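Local coordinates for Rpb7-binding protein seb1 (Schizosaccharomyces pombe 972h-, PDB 5MDT) that drives transcription termination by binding RNA polymerase II and nascent RNA, with this domain probably recognising the C-terminal tail of the polymerase, at residues D12-E15 with H16-T19; S24-L27 with K28-L32; N86-A90 with S91-G95. All coordinates share one frame; numbering follows the deposited sequence.

Contact 1. Residues D12-E15 with H16-T19; sequences DSLE and HSKT
At Ser17, chi1 of 76° sets OG between the backbone N and the carbonyl carbon, where it reaches the oxygen of Leu14; at His16, chi1 of -60° holds CG beside the backbone N and brings ND1 of the imidazole to the oxygen of Asp12. The serine bond is the firmer one. Ser17 OG donates to Leu14 O over 2.7 Å, lying in the carbonyl plane on a lone pair, while Ser17 N approaches the same Leu14 O at 3.1 Å from above that plane. Leu14 O is thus gripped twice by one residue, once by main chain and once by side chain, and Ser17 OG in addition bonds Gly20 N, which fixes its rotation. The histidine contact is looser: His16 ND1 donates to Asp12 O at 2.8 Å, but the N-H angle of 129° makes this a weak bond, and the ring meets the carbonyl obliquely. His16 N likewise makes only weak bonds, to Asp12 O and Ser13 O. A water bridges the turn by donating to Glu15 O at 2.7 Å and to Ser17 O at 2.9 Å. The Glu15 carboxylate leaves the turn in an extended chain to form a salt bridge with Arg53, and Glu15 OE1 stays 5.3 Å from His16 NE2. On the buried side, Leu14 packs against Tyr50 and Lys25, with Leu14 CD1 4.0 Å from Ser17 OG. The bond from Ser17 N to a carbonyl three residues back is consistent with a tightened final turn of helix 4-16, the C-terminal end of the first helix in the all-helical CID fold.

Contact 2. Residues S24-L27 with K28-L32; sequences SKIL and KLTNL
Thr30 folds back on the previous turn of helix 23-35, and the oxygen of Ile26 accepts from it twice. Thr30 N donates to Ile26 O at 3.0 Å, tilted modestly from the carbonyl plane, and Thr30 OG1 donates to the same Ile26 O at 2.8 Å, standing 37° out of that plane on the opposite face. With chi1 of -58° the hydroxyl lies beside its own backbone N and can reach this carbonyl, while CG2 is turned the other way. The same OG1 is hydrogen-bonded to Ser68 OG of helix 59-79, giving this buried oxygen a partner in each of two helices. An alanine in place of Thr30 would remove the hydroxyl, and Ser68 OG and one face of the Ile26 carbonyl would probably be left without that bond.

Leu27 O is also shared: Asn31 N donates to it at 3.0 Å, and a water donates both to this oxygen and to Asn31 OD1, at 2.8 and 2.7 Å, closing a small ring at the exposed side. Ser24 O and Lys25 O are taken by Lys28 N and Leu29 N, the latter bond running close to the carbonyl axis. Aliphatic groups crowd these acceptors as well: Leu29 CG lies 3.1 Å from Lys25 O. The Lys25 and Lys28 chains graze each other, yet Lys25 NZ and Lys28 NZ stay 5.6 Å apart.

Every carbonyl from Ser24 to Leu27 is therefore satisfied, and the extra donors differ by side: water where the helix faces solvent, a threonine hydroxyl where it meets helix 59-79.

Contact 3. Residues N86-A90 with S91-G95; sequences NPVDA and SFSGG
Val88 meets the start of the helix through two peptide planes. In the one it shares with Pro87, Val88 N points its hydrogen at Ser93 OG over 2.8 Å, almost straight at 174°; in the one it shares with Asp89, Ser91 N stands above the plane of the carbonyl, 2.9 Å from Val88 O, closing a type I turn. Pro87 CB lies 3.5 Å from Ser93 O.

Ser93 OG sits between its backbone N and carbonyl carbon (chi1 51°), directed at the loop; it accepts from Val88 and also bonds Glu82 OE2. Glu82 OE1 takes Ser91 OG, so one carboxylate holds both serines. Ser91, although at the N-cap, makes no capping bond with its side chain. Val88 CG1 rests 3.8 Å from Ser91 CB. Gly94 lies so near the loop that a CB would collide with Val88 O and Asp89 O.

The loop thus wraps the first turn of helix 92-113. The Phe92 ring turns away from residues 86-90 and packs on Val37 and on Ala77 of helix 59-79, which Ser93 also touches, and Asn40 of helix 40-53 donates to Asp89 O.

How the contacts relate
Contacts 1 and 2 belong to consecutive helices, 4-16 and 23-35, and touch each other: Ser13 CB packs at 3.9 Å on Lys25 CE, and Leu14 CD1 at 3.9 Å on Lys25 CD. Contact 3 opens helix 92-113 and lies across the chain's centre from contact 1, their centres about 30 Å apart. Contact 1 is a surface contact, the other two partly buried. It mixes weak histidine bonds with a firm serine grip, whereas contact 2 keeps regular bonds to the residue four back. In both, one carbonyl accepts from the N and the hydroxyl of a single residue, but Thr30 is buried between helices. Contact 3 instead ties a loop to a helix start through serines and a glutamate.

Contact 1. Residues D12-E15 with H16-T19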
# COMPACT_ATOMS: atom_id res chain seq x y z
N ASP A 12 2.51 10.77 -10.66
CA ASP A 12 3.38 11.89 -11.05
C ASP A 12 2.88 13.20 -10.47
O ASP A 12 3.68 13.96 -9.93
CB ASP A 12 3.44 12.02 -12.58
CG ASP A 12 4.34 10.99 -13.24
OD1 ASP A 12 5.17 10.37 -12.52
OD2 ASP A 12 4.23 10.83 -14.47
N SER A 13 1.55 13.48 -10.57
CA SER A 13 0.96 14.70 -10.00
C SER A 13 1.13 14.73 -8.47
O SER A 13 1.51 15.76 -7.92
CB SER A 13 -0.53 14.80 -10.35
OG SER A 13 -0.71 14.94 -11.75
N LEU A 14 0.89 13.59 -7.81
CA LEU A 14 1.02 13.49 -6.35
C LEU A 14 2.45 13.75 -5.89
O LEU A 14 2.67 14.40 -4.86
CB LEU A 14 0.54 12.12 -5.86
CG LEU A 14 0.31 11.96 -4.36
CD1 LEU A 14 -0.88 12.84 -3.87
CD2 LEU A 14 0.03 10.50 -4.04
N GLU A 15 3.43 13.30 -6.68
CA GLU A 15 4.85 13.51 -6.39
C GLU A 15 5.18 15.01 -6.28
O GLU A 15 5.98 15.40 -5.43
CB GLU A 15 5.71 12.88 -7.48
CG GLU A 15 7.12 12.60 -7.02
CD GLU A 15 8.00 11.95 -8.06
OE1 GLU A 15 7.46 11.40 -9.05
OE2 GLU A 15 9.24 12.01 -7.89
N HIS A 16 4.53 15.85 -7.12
CA HIS A 16 4.76 17.29 -7.14
C HIS A 16 3.89 18.11 -6.17
O HIS A 16 4.13 19.30 -6.00
CB HIS A 16 4.65 17.83 -8.58
CG HIS A 16 5.65 17.20 -9.50
ND1 HIS A 16 5.29 16.18 -10.36
CD2 HIS A 16 6.98 17.41 -9.60
CE1 HIS A 16 6.40 15.83 -10.98
NE2 HIS A 16 7.45 16.53 -10.55
N SER A 17 2.92 17.46 -5.49
CA SER A 17 2.04 18.11 -4.50
C SER A 17 2.84 18.51 -3.23
O SER A 17 3.97 18.05 -3.04
CB SER A 17 0.89 17.17 -4.13
OG SER A 17 1.32 16.13 -3.26
N LYS A 18 2.27 19.36 -2.38
CA LYS A 18 2.98 19.77 -1.18
C LYS A 18 3.08 18.65 -0.12
O LYS A 18 4.12 18.52 0.51
CB LYS A 18 2.35 21.04 -0.56
CG LYS A 18 2.44 22.26 -1.49
CD LYS A 18 2.37 23.59 -0.74
CE LYS A 18 2.66 24.74 -1.67
NZ LYS A 18 2.82 26.02 -0.93
N THR A 19 2.00 17.85 0.05
CA THR A 19 1.92 16.84 1.12
C THR A 19 1.98 15.39 0.73
O THR A 19 2.28 14.55 1.58
CB THR A 19 0.63 17.04 1.94
OG1 THR A 19 -0.51 16.64 1.15
CG2 THR A 19 0.46 18.46 2.47
O HOH W 1 6.66 17.70 -4.14

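Contact 2. Residues S24-L27 with K28-L32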
# COMPACT_ATOMS: atom_id res chain seq x y z
N SER A 24 -8.96 12.15 -2.79
CA SER A 24 -9.51 11.95 -4.16
C SER A 24 -8.58 11.12 -5.03
O SER A 24 -9.05 10.21 -5.72
CB SER A 24 -9.83 13.28 -4.83
OG SER A 24 -8.69 14.12 -4.89
N LYS A 25 -7.26 11.38 -4.98
CA LYS A 25 -6.31 10.59 -5.77
C LYS A 25 -6.27 9.14 -5.28
O LYS A 25 -6.19 8.22 -6.11
CB LYS A 25 -4.92 11.24 -5.84
CG LYS A 25 -4.90 12.50 -6.71
CD LYS A 25 -3.51 13.16 -6.73
CE LYS A 25 -3.38 14.27 -7.75
NZ LYS A 25 -4.18 15.48 -7.39
N ILE A 26 -6.33 8.92 -3.94
CA ILE A 26 -6.33 7.56 -3.39
C ILE A 26 -7.55 6.80 -3.97
O ILE A 26 -7.39 5.68 -4.47
CB ILE A 26 -6.32 7.58 -1.85
CG1 ILE A 26 -4.95 8.09 -1.33
CG2 ILE A 26 -6.67 6.21 -1.23
CD1 ILE A 26 -5.07 8.55 0.15
N LEU A 27 -8.72 7.44 -3.97
CA LEU A 27 -9.88 6.77 -4.54
C LEU A 27 -9.73 6.50 -6.02
O LEU A 27 -10.10 5.41 -6.47
CB LEU A 27 -11.18 7.56 -4.28
CG LEU A 27 -11.56 7.69 -2.79
CD1 LEU A 27 -12.69 8.67 -2.59
CD2 LEU A 27 -11.83 6.33 -2.15
N LYS A 28 -9.22 7.48 -6.81
CA LYS A 28 -9.05 7.27 -8.27
C LYS A 28 -8.06 6.12 -8.56
O LYS A 28 -8.31 5.26 -9.41
CB LYS A 28 -8.54 8.55 -8.96
CG LYS A 28 -9.52 9.73 -8.96
CD LYS A 28 -9.13 10.80 -9.99
CE LYS A 28 -7.97 11.69 -9.58
NZ LYS A 28 -7.40 12.43 -10.74
N LEU A 29 -6.94 6.11 -7.84
CA LEU A 29 -5.90 5.10 -8.04
C LEU A 29 -6.44 3.73 -7.71
O LEU A 29 -6.20 2.79 -8.46
CB LEU A 29 -4.71 5.43 -7.10
CG LEU A 29 -3.88 6.65 -7.50
CD1 LEU A 29 -3.01 7.11 -6.32
CD2 LEU A 29 -3.00 6.35 -8.71
N THR A 30 -7.24 3.63 -6.62
CA THR A 30 -7.81 2.37 -6.20
C THR A 30 -8.77 1.85 -7.26
O THR A 30 -8.67 0.67 -7.60
CB THR A 30 -8.46 2.51 -4.84
OG1 THR A 30 -7.46 2.96 -3.89
CG2 THR A 30 -9.08 1.22 -4.36
N ASN A 31 -9.65 2.73 -7.82
CA ASN A 31 -10.55 2.32 -8.91
C ASN A 31 -9.79 1.80 -10.11
O ASN A 31 -10.18 0.77 -10.68
CB ASN A 31 -11.46 3.48 -9.34
CG ASN A 31 -12.54 3.73 -8.33
OD1 ASN A 31 -12.79 2.90 -7.44
ND2 ASN A 31 -13.18 4.91 -8.38
N LEU A 32 -8.72 2.50 -10.52
CA LEU A 32 -7.96 2.06 -11.70
C LEU A 32 -7.37 0.66 -11.47
O LEU A 32 -7.44 -0.18 -12.35
CB LEU A 32 -6.86 3.08 -12.04
CG LEU A 32 -7.35 4.39 -12.68
CD1 LEU A 32 -6.30 5.47 -12.56
CD2 LEU A 32 -7.63 4.19 -14.17
O HOH W 2 -12.02 4.00 -5.05

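Contact 3. Residues N86-A90 with S91-G95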
# COMPACT_ATOMS: atom_id res chain seq x y z
N ASN A 86 -3.05 -19.51 -1.52
CA ASN A 86 -2.98 -20.06 -2.88
C ASN A 86 -3.55 -19.01 -3.86
O ASN A 86 -4.71 -19.14 -4.29
CB ASN A 86 -3.70 -21.41 -2.95
CG ASN A 86 -3.13 -22.42 -1.99
OD1 ASN A 86 -2.01 -22.91 -2.17
ND2 ASN A 86 -3.87 -22.70 -0.93
N PRO A 87 -2.80 -17.93 -4.17
CA PRO A 87 -3.37 -16.87 -5.02
C PRO A 87 -3.45 -17.15 -6.51
O PRO A 87 -2.64 -17.91 -7.05
CB PRO A 87 -2.46 -15.67 -4.74
CG PRO A 87 -1.15 -16.27 -4.42
CD PRO A 87 -1.43 -17.58 -3.73
N VAL A 88 -4.43 -16.51 -7.17
CA VAL A 88 -4.62 -16.53 -8.62
C VAL A 88 -3.87 -15.27 -9.06
O VAL A 88 -4.32 -14.15 -8.78
CB VAL A 88 -6.10 -16.53 -9.07
CG1 VAL A 88 -6.21 -16.65 -10.59
CG2 VAL A 88 -6.90 -17.64 -8.39
N ASP A 89 -2.69 -15.46 -9.67
CA ASP A 89 -1.78 -14.39 -10.08
C ASP A 89 -2.44 -13.23 -10.84
O ASP A 89 -2.23 -12.07 -10.47
CB ASP A 89 -0.61 -14.98 -10.89
CG ASP A 89 0.24 -15.97 -10.10
OD1 ASP A 89 0.41 -15.76 -8.87
OD2 ASP A 89 0.75 -16.94 -10.71
N ALA A 90 -3.30 -13.54 -11.83
CA ALA A 90 -3.98 -12.53 -12.65
C ALA A 90 -5.28 -12.03 -12.04
O ALA A 90 -6.03 -11.30 -12.70
CB ALA A 90 -4.24 -13.08 -14.05
N SER A 91 -5.59 -12.43 -10.79
CA SER A 91 -6.84 -12.04 -10.15
C SER A 91 -6.60 -11.35 -8.80
O SER A 91 -5.45 -11.04 -8.46
CB SER A 91 -7.78 -13.24 -10.00
OG SER A 91 -9.09 -12.81 -9.68
N PHE A 92 -7.67 -11.04 -8.05
CA PHE A 92 -7.60 -10.23 -6.82
C PHE A 92 -6.63 -10.76 -5.78
O PHE A 92 -5.89 -9.96 -5.21
CB PHE A 92 -8.99 -10.03 -6.22
CG PHE A 92 -9.93 -9.33 -7.16
CD1 PHE A 92 -9.86 -7.95 -7.34
CD2 PHE A 92 -10.87 -10.05 -7.89
CE1 PHE A 92 -10.71 -7.30 -8.24
CE2 PHE A 92 -11.73 -9.40 -8.79
CZ PHE A 92 -11.64 -8.03 -8.95
N SER A 93 -6.62 -12.08 -5.53
CA SER A 93 -5.69 -12.70 -4.57
C SER A 93 -4.21 -12.50 -4.98
O SER A 93 -3.36 -12.37 -4.11
CB SER A 93 -6.00 -14.17 -4.36
OG SER A 93 -6.12 -14.86 -5.59
N GLY A 94 -3.95 -12.47 -6.30
CA GLY A 94 -2.62 -12.20 -6.85
C GLY A 94 -2.18 -10.79 -6.50
O GLY A 94 -1.09 -10.59 -5.99
N GLY A 95 -3.09 -9.82 -6.68
CA GLY A 95 -2.80 -8.43 -6.32
C GLY A 95 -2.56 -8.25 -4.83
O GLY A 95 -1.66 -7.52 -4.42